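Local coordinates for heme-binding protein A / AI-2 binding protein A (Helicobacter pylori SS1, PDB 6OFQ) that binds peptides in the periplasm, seen here with the peptide STSA, and probably delivers them to an ABC transporter for import, at residues 130-135 with 139-144; 215-220 with 226-231; 338-343 with 500-505. All blocks are in the same frame, centred on the assembly; numbering follows the deposited sequence. Where two conformers were deposited one is given.

Interaction 1 (130-135 with 139-144); sequences AKRYYS and KSYKYW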
loop_
_atom_site.group_PDB
_atom_site.type_symbol
_atom_site.label_atom_id
_atom_site.label_comp_id
_atom_site.label_asym_id
_atom_site.label_seq_id
_atom_site.Cartn_x
_atom_site.Cartn_y
_atom_site.Cartn_z
ATOM N N ALA A 130 7.827 -22.384 -11.867
ATOM C CA ALA A 130 9.070 -22.664 -12.577
ATOM C C ALA A 130 9.830 -21.488 -13.146
ATOM O O ALA A 130 11.029 -21.574 -13.460
ATOM C CB ALA A 130 8.829 -23.677 -13.693
ATOM N N LYS A 131 9.137 -20.346 -13.222
ATOM C CA LYS A 131 9.684 -19.126 -13.754
ATOM C C LYS A 131 9.868 -18.085 -12.643
ATOM O O LYS A 131 10.173 -16.944 -12.956
ATOM C CB LYS A 131 8.733 -18.579 -14.838
ATOM C CG LYS A 131 8.731 -19.445 -16.106
ATOM C CD LYS A 131 7.788 -18.849 -17.128
ATOM C CE LYS A 131 8.037 -19.476 -18.506
ATOM N NZ LYS A 131 7.002 -19.079 -19.515
ATOM N N ARG A 132 9.846 -18.512 -11.387
ATOM C CA ARG A 132 9.998 -17.587 -10.264
ATOM C C ARG A 132 11.217 -16.676 -10.333
ATOM O O ARG A 132 11.220 -15.595 -9.687
ATOM C CB ARG A 132 10.001 -18.397 -8.958
ATOM C CG ARG A 132 10.774 -17.826 -7.790
ATOM C CD ARG A 132 10.958 -18.945 -6.776
ATOM N NE ARG A 132 11.692 -18.350 -5.690
ATOM C CZ ARG A 132 11.164 -17.719 -4.655
ATOM N NH1 ARG A 132 9.849 -17.616 -4.536
ATOM N NH2 ARG A 132 11.943 -17.191 -3.727
ATOM N N TYR A 133 12.279 -17.156 -10.990
ATOM C CA TYR A 133 13.538 -16.443 -11.229
ATOM C C TYR A 133 14.458 -16.516 -10.020
ATOM O O TYR A 133 15.568 -17.092 -10.097
ATOM C CB TYR A 133 13.319 -15.005 -11.716
ATOM C CG TYR A 133 14.601 -14.271 -12.019
ATOM C CD1 TYR A 133 15.224 -14.457 -13.253
ATOM C CD2 TYR A 133 15.151 -13.398 -11.074
ATOM C CE1 TYR A 133 16.402 -13.756 -13.544
ATOM C CE2 TYR A 133 16.343 -12.714 -11.347
ATOM C CZ TYR A 133 16.964 -12.942 -12.575
ATOM O OH TYR A 133 18.074 -12.195 -12.916
ATOM N N TYR A 134 14.033 -15.922 -8.910
ATOM C CA TYR A 134 14.788 -15.927 -7.668
ATOM C C TYR A 134 14.913 -17.355 -7.153
ATOM O O TYR A 134 14.086 -18.203 -7.373
ATOM C CB TYR A 134 14.140 -15.057 -6.619
ATOM C CG TYR A 134 14.060 -13.616 -7.067
ATOM C CD1 TYR A 134 15.182 -12.828 -7.114
ATOM C CD2 TYR A 134 12.842 -13.008 -7.288
ATOM C CE1 TYR A 134 15.166 -11.495 -7.487
ATOM C CE2 TYR A 134 12.805 -11.685 -7.724
ATOM C CZ TYR A 134 13.935 -10.910 -7.728
ATOM O OH TYR A 134 13.908 -9.605 -8.106
ATOM N N SER A 135 16.037 -17.579 -6.484
ATOM C CA SER A 135 16.244 -18.851 -5.811
ATOM C C SER A 135 15.182 -19.127 -4.789
ATOM O O SER A 135 14.598 -18.188 -4.223
ATOM C CB SER A 135 17.563 -18.842 -5.028
ATOM O OG SER A 135 18.528 -18.876 -6.056
ATOM N N LYS A 139 12.023 -14.878 -0.462
ATOM C CA LYS A 139 11.290 -13.989 -1.416
ATOM C C LYS A 139 9.966 -14.614 -1.854
ATOM O O LYS A 139 9.862 -15.822 -2.147
ATOM C CB LYS A 139 12.096 -13.613 -2.656
ATOM C CG LYS A 139 13.352 -12.796 -2.393
ATOM C CD LYS A 139 14.217 -12.614 -3.614
ATOM C CE LYS A 139 15.173 -11.442 -3.583
ATOM N NZ LYS A 139 16.177 -11.728 -2.534
ATOM N N SER A 140 8.958 -13.753 -1.868
ATOM C CA SER A 140 7.621 -14.184 -2.175
ATOM C C SER A 140 6.903 -13.085 -2.963
ATOM O O SER A 140 7.040 -11.889 -2.668
ATOM C CB SER A 140 6.829 -14.413 -0.910
ATOM O OG SER A 140 5.511 -14.810 -1.245
ATOM N N TYR A 141 6.074 -13.502 -3.930
ATOM C CA TYR A 141 5.222 -12.584 -4.697
ATOM C C TYR A 141 3.922 -12.411 -3.966
ATOM O O TYR A 141 2.897 -12.979 -4.320
ATOM C CB TYR A 141 5.046 -13.144 -6.127
ATOM C CG TYR A 141 6.357 -13.182 -6.929
ATOM C CD1 TYR A 141 7.044 -12.023 -7.262
ATOM C CD2 TYR A 141 6.874 -14.402 -7.422
ATOM C CE1 TYR A 141 8.248 -12.028 -7.956
ATOM C CE2 TYR A 141 8.013 -14.400 -8.229
ATOM C CZ TYR A 141 8.700 -13.240 -8.471
ATOM O OH TYR A 141 9.880 -13.281 -9.186
ATOM N N LYS A 142 3.991 -11.565 -2.937
ATOM C CA LYS A 142 2.936 -11.468 -1.956
ATOM C C LYS A 142 1.605 -10.961 -2.442
ATOM O O LYS A 142 0.556 -11.573 -2.160
ATOM C CB LYS A 142 3.363 -10.636 -0.705
ATOM C CG LYS A 142 4.512 -11.250 0.108
ATOM C CD LYS A 142 5.100 -10.236 1.105
ATOM C CE LYS A 142 6.506 -10.439 1.653
ATOM N NZ LYS A 142 6.775 -9.486 2.771
ATOM N N TYR A 143 1.574 -9.850 -3.174
ATOM C CA TYR A 143 0.336 -9.389 -3.742
ATOM C C TYR A 143 -0.221 -10.438 -4.670
ATOM O O TYR A 143 -1.446 -10.611 -4.675
ATOM C CB TYR A 143 0.512 -8.090 -4.515
ATOM C CG TYR A 143 0.232 -6.789 -3.745
ATOM C CD1 TYR A 143 -1.070 -6.362 -3.623
ATOM C CD2 TYR A 143 1.236 -5.939 -3.305
ATOM C CE1 TYR A 143 -1.402 -5.160 -3.014
ATOM C CE2 TYR A 143 0.947 -4.715 -2.703
ATOM C CZ TYR A 143 -0.381 -4.343 -2.612
ATOM O OH TYR A 143 -0.636 -3.089 -2.091
ATOM N N TRP A 144 0.578 -10.959 -5.601
ATOM C CA TRP A 144 0.085 -11.909 -6.604
ATOM C C TRP A 144 -0.622 -13.096 -5.936
ATOM O O TRP A 144 -1.743 -13.476 -6.330
ATOM C CB TRP A 144 1.218 -12.368 -7.529
ATOM C CG TRP A 144 0.795 -13.256 -8.613
ATOM C CD1 TRP A 144 0.448 -14.576 -8.509
ATOM C CD2 TRP A 144 0.646 -12.906 -10.002
ATOM N NE1 TRP A 144 0.030 -15.035 -9.737
ATOM C CE2 TRP A 144 0.165 -14.050 -10.686
ATOM C CE3 TRP A 144 0.886 -11.752 -10.757
ATOM C CZ2 TRP A 144 -0.144 -14.044 -12.038
ATOM C CZ3 TRP A 144 0.633 -11.755 -12.111
ATOM C CH2 TRP A 144 0.112 -12.911 -12.757
HETATM O O HOH W 1 14.665 -15.959 -1.887
#
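Arg132 grips Lys139 end-on: NH1 and NH2 both donate to the single backbone oxygen Lys139 O, with NH2 at 2.9 Å from Lys139 O, and that oxygen lies within 6° of the guanidinium plane while the two nitrogens approach from one face of its carbonyl. A bond in the other direction runs from Tyr141 OH to Arg132 O (2.7 Å), the acceptor sitting at the ring edge. Beside these bonds the Lys139 side chain crosses Tyr134 at about a right angle and lays CD over one ring face, a CH-pi contact 3.8 Å from CD to the centroid of the Tyr134 ring; Tyr133 CD2 occupies the opposite face, so the ring is sandwiched. Further out, the turn of the guanidinium is also held by its own segment, Arg132 NH2 donating to Ser135 O (2.9 Å) and NE to Tyr134 O from above that carbonyl's plane. Water 1 links Ser135 O to Lys139 N. Tyr134 OH bonds to Asp45, and Tyr141 packs on Arg125 and Gln126 of helix 116-127. The arrangement folds up the loop that connects helices 116-127 and 142-147, with an arginine bonded to carbonyls of both its limbs and Tyr141 standing at the N-cap of the second helix.

Interaction 2 (215-220 with 226-231); sequences KFFLWN and ILLKNQ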
loop_
_atom_site.group_PDB
_atom_site.type_symbol
_atom_site.label_atom_id
_atom_site.label_comp_id
_atom_site.label_asym_id
_atom_site.label_seq_id
_atom_site.Cartn_x
_atom_site.Cartn_y
_atom_site.Cartn_z
ATOM N N LYS A 215 15.543 7.246 -12.564
ATOM C CA LYS A 215 16.316 6.025 -12.512
ATOM C C LYS A 215 17.080 5.943 -11.209
ATOM O O LYS A 215 17.314 6.975 -10.557
ATOM C CB LYS A 215 17.251 5.895 -13.706
ATOM C CG LYS A 215 18.267 7.010 -13.766
ATOM C CD LYS A 215 18.952 6.980 -15.127
ATOM C CE LYS A 215 19.838 8.212 -15.235
ATOM N NZ LYS A 215 20.514 8.010 -16.538
ATOM N N PHE A 216 17.413 4.730 -10.804
ATOM C CA PHE A 216 18.159 4.484 -9.567
ATOM C C PHE A 216 19.626 4.926 -9.674
ATOM O O PHE A 216 20.233 4.656 -10.714
ATOM C CB PHE A 216 18.113 2.986 -9.313
ATOM C CG PHE A 216 18.841 2.492 -8.119
ATOM C CD1 PHE A 216 20.196 2.219 -8.161
ATOM C CD2 PHE A 216 18.161 2.191 -6.959
ATOM C CE1 PHE A 216 20.877 1.710 -7.049
ATOM C CE2 PHE A 216 18.810 1.615 -5.875
ATOM C CZ PHE A 216 20.147 1.385 -5.931
ATOM N N PHE A 217 20.094 5.562 -8.602
ATOM C CA PHE A 217 21.546 5.830 -8.456
ATOM C C PHE A 217 22.162 5.107 -7.297
ATOM O O PHE A 217 23.246 4.515 -7.449
ATOM C CB PHE A 217 21.843 7.317 -8.461
ATOM C CG PHE A 217 23.298 7.649 -8.351
ATOM C CD1 PHE A 217 24.118 7.432 -9.442
ATOM C CD2 PHE A 217 23.801 8.124 -7.172
ATOM C CE1 PHE A 217 25.472 7.693 -9.344
ATOM C CE2 PHE A 217 25.159 8.374 -7.071
ATOM C CZ PHE A 217 25.958 8.208 -8.174
ATOM N N LEU A 218 21.593 5.169 -6.110
ATOM C CA LEU A 218 22.173 4.573 -4.934
ATOM C C LEU A 218 21.116 4.206 -3.916
ATOM O O LEU A 218 20.091 4.907 -3.833
ATOM C CB LEU A 218 23.099 5.666 -4.355
ATOM C CG LEU A 218 23.757 5.598 -3.013
ATOM C CD1 LEU A 218 24.781 6.713 -3.077
ATOM C CD2 LEU A 218 22.753 5.996 -1.950
ATOM N N TRP A 219 21.385 3.166 -3.148
ATOM C CA TRP A 219 20.576 2.808 -1.995
ATOM C C TRP A 219 21.495 2.498 -0.820
ATOM O O TRP A 219 22.187 1.474 -0.826
ATOM C CB TRP A 219 19.695 1.616 -2.334
ATOM C CG TRP A 219 18.803 1.071 -1.220
ATOM C CD1 TRP A 219 18.412 1.742 -0.053
ATOM C CD2 TRP A 219 18.120 -0.161 -1.218
ATOM N NE1 TRP A 219 17.570 0.946 0.663
ATOM C CE2 TRP A 219 17.346 -0.217 -0.051
ATOM C CE3 TRP A 219 18.057 -1.231 -2.141
ATOM C CZ2 TRP A 219 16.492 -1.294 0.212
ATOM C CZ3 TRP A 219 17.232 -2.303 -1.841
ATOM C CH2 TRP A 219 16.520 -2.363 -0.669
ATOM N N ASN A 220 21.547 3.365 0.180
ATOM C CA ASN A 220 22.233 3.058 1.429
ATOM C C ASN A 220 21.147 2.724 2.421
ATOM O O ASN A 220 20.306 3.566 2.796
ATOM C CB ASN A 220 23.047 4.238 1.946
ATOM C CG ASN A 220 24.238 4.619 1.065
ATOM O OD1 ASN A 220 24.674 3.828 0.250
ATOM N ND2 ASN A 220 24.742 5.829 1.225
ATOM N N ILE A 226 18.986 7.599 -3.741
ATOM C CA ILE A 226 19.108 8.686 -4.691
ATOM C C ILE A 226 18.539 8.250 -6.025
ATOM O O ILE A 226 18.912 7.175 -6.535
ATOM C CB ILE A 226 20.581 9.165 -4.878
ATOM C CG1 ILE A 226 21.109 9.741 -3.563
ATOM C CG2 ILE A 226 20.687 10.175 -6.007
ATOM C CD1 ILE A 226 22.574 10.121 -3.590
ATOM N N LEU A 227 17.600 9.043 -6.528
ATOM C CA LEU A 227 16.973 8.891 -7.841
ATOM C C LEU A 227 17.429 10.042 -8.717
ATOM O O LEU A 227 17.428 11.197 -8.264
ATOM C CB LEU A 227 15.435 8.934 -7.752
ATOM C CG LEU A 227 14.880 7.915 -6.769
ATOM C CD1 LEU A 227 13.361 8.131 -6.610
ATOM C CD2 LEU A 227 15.195 6.471 -7.126
ATOM N N LEU A 228 17.718 9.766 -9.984
ATOM C CA LEU A 228 18.037 10.804 -10.943
ATOM C C LEU A 228 17.005 10.878 -12.052
ATOM O O LEU A 228 16.470 9.814 -12.454
ATOM C CB LEU A 228 19.439 10.495 -11.492
ATOM C CG LEU A 228 20.597 10.470 -10.501
ATOM C CD1 LEU A 228 21.893 9.959 -11.090
ATOM C CD2 LEU A 228 20.722 11.891 -9.933
ATOM N N LYS A 229 16.788 12.054 -12.626
ATOM C CA LYS A 229 15.909 12.145 -13.752
ATOM C C LYS A 229 16.281 11.214 -14.868
ATOM O O LYS A 229 17.426 11.140 -15.275
ATOM C CB LYS A 229 15.815 13.592 -14.220
ATOM C CG LYS A 229 15.008 13.875 -15.479
ATOM C CD LYS A 229 14.926 15.369 -15.690
ATOM C CE LYS A 229 14.281 15.695 -16.998
ATOM N NZ LYS A 229 13.927 17.131 -17.164
ATOM N N ASN A 230 15.290 10.563 -15.446
ATOM C CA ASN A 230 15.498 9.768 -16.700
ATOM C C ASN A 230 15.192 10.701 -17.859
ATOM O O ASN A 230 14.056 11.041 -18.163
ATOM C CB ASN A 230 14.521 8.601 -16.728
ATOM C CG ASN A 230 14.611 7.806 -18.018
ATOM O OD1 ASN A 230 15.541 8.056 -18.791
ATOM N ND2 ASN A 230 13.611 6.965 -18.284
ATOM N N GLN A 231 16.251 11.143 -18.530
ATOM C CA GLN A 231 16.084 12.084 -19.641
ATOM C C GLN A 231 15.426 11.459 -20.857
ATOM O O GLN A 231 14.878 12.187 -21.684
ATOM C CB GLN A 231 17.485 12.511 -20.119
ATOM C CG GLN A 231 18.350 13.186 -19.089
ATOM C CD GLN A 231 17.819 14.506 -18.560
ATOM O OE1 GLN A 231 17.073 15.226 -19.218
ATOM N NE2 GLN A 231 18.177 14.753 -17.291
HETATM O O HOH W 2 18.821 9.793 -18.321
#
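Phe217 leans over the neighbouring strand and touches two of its side chains: CB meets Leu228 CD1 at 3.7 Å, and ring atom CD2 meets Ile226 CG2 at 3.9 Å. Phe217 and Ile226 extend alongside each other in one direction, whereas Leu228 crosses the phenyl at a slant. With Phe217 CG trans to the backbone N (chi1 -179°), the ring lies alongside Ile226, and the CG2 methyl of Ile226 touches both CB and CD2 of Phe217. Leu218 meets Ile226 through methyl ends, CD1 of Leu218 lying 4.1 Å from CD1 of Ile226. These contacts stem from a classic beta bulge in the antiparallel hairpin of strands 214-220 and 224-229: Phe217 and Leu218 both face Ile226, and Ile226 O takes the amide of Phe217 (2.9 Å) and, weakly, that of Leu218. Beyond the bulge, Lys215 and Leu228 form a hydrogen-bonded pair, Lys215 N reaching Leu228 O at 2.7 Å with an N-H...O angle of 168°. Between that pair and the bulge, Phe216 and Leu227 make a non-hydrogen-bonded pair whose side chains turn to the other face of the sheet, where both pack on Ile61 of helix 52-61. Leu227 CA also makes a CA-H...O contact with Lys215 O, 3.3 Å from CA to O. The Lys215 side chain starts between its backbone N and carbonyl carbon (chi1 62°) and then runs extended, which brings CE to 3.8 Å from Lys229 O; NZ donates to water 2, which also accepts from Gln231 N. Strand 224-229 pairs along its other side with strand 242-247, where Leu227 and Val243 are joined by backbone hydrogen bonding, while strand 214-220 is an outermost strand of this mixed sheet within the chain.

Interaction 3 (338-343 with 500-505); sequences PFPPTI and LAYPYS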
loop_
_atom_site.group_PDB
_atom_site.type_symbol
_atom_site.label_atom_id
_atom_site.label_comp_id
_atom_site.label_asym_id
_atom_site.label_seq_id
_atom_site.Cartn_x
_atom_site.Cartn_y
_atom_site.Cartn_z
ATOM N N PRO A 338 -14.153 -1.420 6.641
ATOM C CA PRO A 338 -12.719 -1.672 6.403
ATOM C C PRO A 338 -12.017 -0.694 5.498
ATOM O O PRO A 338 -10.798 -0.673 5.504
ATOM C CB PRO A 338 -12.660 -3.054 5.797
ATOM C CG PRO A 338 -13.925 -3.696 6.311
ATOM C CD PRO A 338 -14.971 -2.611 6.323
ATOM N N PHE A 339 -12.744 0.112 4.741
ATOM C CA PHE A 339 -12.189 1.089 3.800
ATOM C C PHE A 339 -12.834 2.455 4.034
ATOM O O PHE A 339 -13.938 2.524 4.570
ATOM C CB PHE A 339 -12.320 0.597 2.363
ATOM C CG PHE A 339 -13.733 0.426 1.915
ATOM C CD1 PHE A 339 -14.384 -0.784 1.995
ATOM C CD2 PHE A 339 -14.381 1.437 1.229
ATOM C CE1 PHE A 339 -15.690 -0.913 1.528
ATOM C CE2 PHE A 339 -15.674 1.328 0.776
ATOM C CZ PHE A 339 -16.329 0.141 0.864
ATOM N N PRO A 340 -12.188 3.530 3.592
ATOM C CA PRO A 340 -12.657 4.880 3.932
ATOM C C PRO A 340 -13.800 5.343 3.026
ATOM O O PRO A 340 -13.939 4.861 1.890
ATOM C CB PRO A 340 -11.409 5.732 3.781
ATOM C CG PRO A 340 -10.605 5.034 2.733
ATOM C CD PRO A 340 -10.821 3.561 3.053
ATOM N N PRO A 341 -14.542 6.362 3.488
ATOM C CA PRO A 341 -15.716 6.856 2.781
ATOM C C PRO A 341 -15.402 7.670 1.532
ATOM O O PRO A 341 -16.342 8.019 0.815
ATOM C CB PRO A 341 -16.481 7.651 3.836
ATOM C CG PRO A 341 -15.506 7.964 4.846
ATOM C CD PRO A 341 -14.477 6.898 4.864
ATOM N N THR A 342 -14.122 7.900 1.276
ATOM C CA THR A 342 -13.673 8.452 -0.012
ATOM C C THR A 342 -13.799 7.434 -1.146
ATOM O O THR A 342 -13.617 7.882 -2.264
ATOM C CB THR A 342 -12.236 8.918 0.131
ATOM O OG1 THR A 342 -11.524 7.914 0.907
ATOM C CG2 THR A 342 -12.204 10.210 0.900
ATOM N N ILE A 343 -14.105 6.180 -0.886
ATOM C CA ILE A 343 -14.318 5.197 -1.920
ATOM C C ILE A 343 -15.819 4.902 -1.966
ATOM O O ILE A 343 -16.484 4.732 -0.953
ATOM C CB ILE A 343 -13.469 3.963 -1.610
ATOM C CG1 ILE A 343 -11.996 4.320 -1.515
ATOM C CG2 ILE A 343 -13.706 2.870 -2.655
ATOM C CD1 ILE A 343 -11.130 3.152 -1.111
ATOM N N LEU A 500 -10.013 1.509 13.860
ATOM C CA LEU A 500 -9.605 2.680 14.677
ATOM C C LEU A 500 -9.905 3.957 13.879
ATOM O O LEU A 500 -10.845 4.715 14.203
ATOM C CB LEU A 500 -8.128 2.566 15.056
ATOM C CG LEU A 500 -7.812 1.422 16.010
ATOM C CD1 LEU A 500 -6.331 1.307 16.103
ATOM C CD2 LEU A 500 -8.429 1.673 17.371
ATOM N N ALA A 501 -9.169 4.218 12.801
ATOM C CA ALA A 501 -9.299 5.531 12.151
ATOM C C ALA A 501 -9.106 5.476 10.656
ATOM O O ALA A 501 -8.427 4.616 10.110
ATOM C CB ALA A 501 -8.246 6.467 12.705
ATOM N N TYR A 502 -9.701 6.452 9.955
ATOM C CA TYR A 502 -9.310 6.890 8.630
ATOM C C TYR A 502 -8.421 8.114 8.857
ATOM O O TYR A 502 -9.001 9.212 8.968
ATOM C CB TYR A 502 -10.519 7.225 7.757
ATOM C CG TYR A 502 -11.526 6.115 7.683
ATOM C CD1 TYR A 502 -11.154 4.836 7.279
ATOM C CD2 TYR A 502 -12.845 6.343 8.053
ATOM C CE1 TYR A 502 -12.120 3.843 7.252
ATOM C CE2 TYR A 502 -13.815 5.349 8.068
ATOM C CZ TYR A 502 -13.425 4.070 7.685
ATOM O OH TYR A 502 -14.367 3.094 7.760
ATOM N N PRO A 503 -7.091 7.976 8.877
ATOM C CA PRO A 503 -6.309 9.181 9.139
ATOM C C PRO A 503 -6.368 10.124 7.966
ATOM O O PRO A 503 -6.408 9.685 6.807
ATOM C CB PRO A 503 -4.877 8.657 9.296
ATOM C CG PRO A 503 -5.044 7.204 9.626
ATOM C CD PRO A 503 -6.280 6.742 8.872
ATOM N N TYR A 504 -6.380 11.406 8.244
ATOM C CA TYR A 504 -6.229 12.362 7.172
ATOM C C TYR A 504 -4.805 12.246 6.608
ATOM O O TYR A 504 -3.882 11.823 7.327
ATOM C CB TYR A 504 -6.351 13.777 7.755
ATOM C CG TYR A 504 -7.685 14.141 8.304
ATOM C CD1 TYR A 504 -8.827 13.436 8.062
ATOM C CD2 TYR A 504 -7.780 15.283 9.081
ATOM C CE1 TYR A 504 -10.049 13.824 8.609
ATOM C CE2 TYR A 504 -8.969 15.696 9.624
ATOM C CZ TYR A 504 -10.074 14.953 9.424
ATOM O OH TYR A 504 -11.284 15.374 9.979
ATOM N N SER A 505 -4.628 12.539 5.333
ATOM C CA SER A 505 -3.275 12.622 4.766
ATOM C C SER A 505 -2.752 14.007 5.165
ATOM O O SER A 505 -3.343 15.007 4.743
ATOM C CB SER A 505 -3.230 12.533 3.236
ATOM O OG SER A 505 -1.872 12.575 2.860
#
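Pro340 and Tyr502 bring their backbones to 6.1 Å between CA atoms, where a type I turn from Pro340 to Ile343, closed by Ile343 N to Pro340 O, stands against strand 497-510. Tyr502 turns its ring to this turn, with two prolines over the same face: Pro340 CA is 3.8 Å from the centroid of the Tyr502 ring and Pro341 CD is 3.9 Å from it, both CH-pi contacts displaced toward the rim. Pro340 CB adds a touch on CD1 of Tyr502 at 3.6 Å, and Pro341 CD lies equally near CE2 of Tyr502, so the pair of pyrrolidines spans the ring from one side to the other. The strand belongs to a mixed sheet of this type II periplasmic binding protein, in which 497-510 pairs antiparallel with 283-288, 292-298 and 332-334, and the proline turn follows the last of these. In Tyr502, chi1 -53° and chi2 -55° together bring the hydroxyl to the chain just before the turn. There Tyr502 OH bonds to Asn337 O and Val336 N, fixing the ring at its polar end, while Phe339 O lies 3.3 Å from Tyr502 OH as a close contact only. Phe438 of helix 436-443 packs on Phe339 and Pro340.

From the N terminus the three contacts follow in series, none nested in or crossing another. Interaction 1 closes a short loop, three residues lying between its segments, and ties the loop after helix 116-127 to the residues that lead into helix 142-147. Interaction 2 closes the hairpin of strands 214-220 and 224-229, at one edge of the mixed sheet that includes strand 32-37. Interaction 3 closes by far the longest loop, with 156 residues between its segments, and joins the turn after strand 332-334 to the late strand 497-510. Its centre lies about 31 Å from that of interaction 1 and about 33 Å from that of interaction 2, across the chain's centre from both.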